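Local coordinates for particle-associated lyase (Acinetobacter bacteriophage AP22, PDB 4Y9V) that degrades the capsular polysaccharide of Acinetobacter baumannii, probably as a lyase, acting as the tailspike with which the phage meets its host's capsule, at the interface of chains A and B. Coordinates in Å, arbitrary orientation; residue numbers count along the deposited sequence, not the author numbering. Chains: chain A/B, Particle-associated lyase.

The interface of chains A and B. Residues chain A 294, 324, 349; chain B 192, 259, 287, 317.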
# COMPACT_ATOMS: atom_id res chain seq x y z
N SER A 294 7.98 12.21 -11.51
CA SER A 294 8.61 13.30 -10.79
C SER A 294 8.18 14.61 -11.41
O SER A 294 8.04 14.71 -12.63
CB SER A 294 10.14 13.19 -10.88
OG SER A 294 10.83 14.20 -10.17
N ILE A 324 7.98 11.76 -6.94
CA ILE A 324 8.90 12.65 -6.23
C ILE A 324 8.55 14.06 -6.63
O ILE A 324 8.68 14.43 -7.79
CB ILE A 324 10.37 12.27 -6.51
CG1 ILE A 324 10.68 10.78 -6.42
CG2 ILE A 324 11.26 13.11 -5.64
CD1 ILE A 324 10.45 10.10 -5.09
N THR A 349 7.49 11.26 -2.27
CA THR A 349 8.37 12.15 -1.53
C THR A 349 7.94 13.58 -1.83
O THR A 349 7.68 13.92 -2.99
CB THR A 349 9.83 11.93 -1.95
OG1 THR A 349 10.19 10.59 -1.54
CG2 THR A 349 10.78 12.91 -1.28
N TYR B 192 20.25 13.79 0.07
CA TYR B 192 20.14 12.47 0.63
C TYR B 192 21.34 12.05 1.45
O TYR B 192 21.31 10.99 2.10
CB TYR B 192 19.86 11.41 -0.47
CG TYR B 192 18.46 11.53 -0.98
CD1 TYR B 192 17.43 10.86 -0.35
CD2 TYR B 192 18.12 12.33 -2.04
CE1 TYR B 192 16.11 10.96 -0.74
CE2 TYR B 192 16.79 12.48 -2.44
CZ TYR B 192 15.81 11.79 -1.78
OH TYR B 192 14.48 11.96 -2.20
N ASN B 259 14.34 9.13 -12.80
CA ASN B 259 12.88 9.30 -13.04
C ASN B 259 12.40 8.43 -14.20
O ASN B 259 12.25 8.88 -15.33
CB ASN B 259 12.49 10.75 -13.27
CG ASN B 259 13.08 11.69 -12.24
OD1 ASN B 259 13.65 12.70 -12.73
ND2 ASN B 259 12.96 11.45 -11.03
N ASN B 287 14.93 7.32 -8.43
CA ASN B 287 13.54 7.65 -8.74
C ASN B 287 13.05 6.72 -9.83
O ASN B 287 13.02 7.06 -11.02
CB ASN B 287 13.30 9.14 -9.08
CG ASN B 287 13.79 10.17 -8.05
OD1 ASN B 287 13.78 11.36 -8.45
ND2 ASN B 287 14.22 9.79 -6.92
N ASN B 317 15.08 5.77 -3.97
CA ASN B 317 13.71 6.08 -4.38
C ASN B 317 13.21 5.08 -5.41
O ASN B 317 12.65 5.43 -6.45
CB ASN B 317 13.55 7.51 -4.85
CG ASN B 317 13.76 8.52 -3.74
OD1 ASN B 317 13.51 8.23 -2.56
ND2 ASN B 317 14.19 9.71 -4.11
O HOH W 1 12.73 10.23 -0.79
O HOH W 2 13.21 15.08 -11.10
O HOH W 3 13.33 14.45 -8.66
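Strand side chains of one subunit meet a row of turn asparagines of the next in this water-mediated patch between parallel beta-helices, one of the seams that join neighbouring chains in the deposited trimer, the usual form of phage tailspikes. It illustrates how a patch rich in amides and hydroxyls can be joined by van der Waals packing, while water carries the hydrogen bonds from chain to chain. A:Ile324 has 55 Å² of its surface buried by chain B and lies obliquely across two carboxamides. Its CG1, placed beside the backbone N by a chi1 of -46°, rests 3.6 Å from CG of B:Asn287, while the terminal CD1 extends to the amide of B:Asn317. Next to it, CB of A:Ser294 packs 3.6 Å from CG of B:Asn259. The hydroxyl OG, anti to the backbone N (chi1 -178°), donates a long hydrogen bond, 3.2 Å, to the backbone carbonyl A:Ile324 O, from somewhat out of the carbonyl plane, and also binds waters 2 and 3. These pass the link to OD1 of B:Asn259 and of B:Asn287 respectively. Within chain B, ND2 of B:Asn259 gives a bent hydrogen bond to a lone pair of B:Asn287 OD1, 2.7 Å away, which may help to hold the two amides in register. At the other end, B:Tyr192 and A:Thr349 approach tip to tip, OH to CG2 at 3.9 Å. B:Asn317 ND2 steadies that phenol with a nearly straight bond (173° at H) in its own amide plane. Water 1, at the ring edge, joins the tyrosine OH to A:Thr349 OG1, 2.7 Å from the water, and to B:Asn317 OD1. The three chain A residues begin or lie within strands 293-297, 323-327 and 349-351 of the pectin lyase-like region, facing asparagines in loops of the same region of chain B, with B:Tyr192 added from another loop.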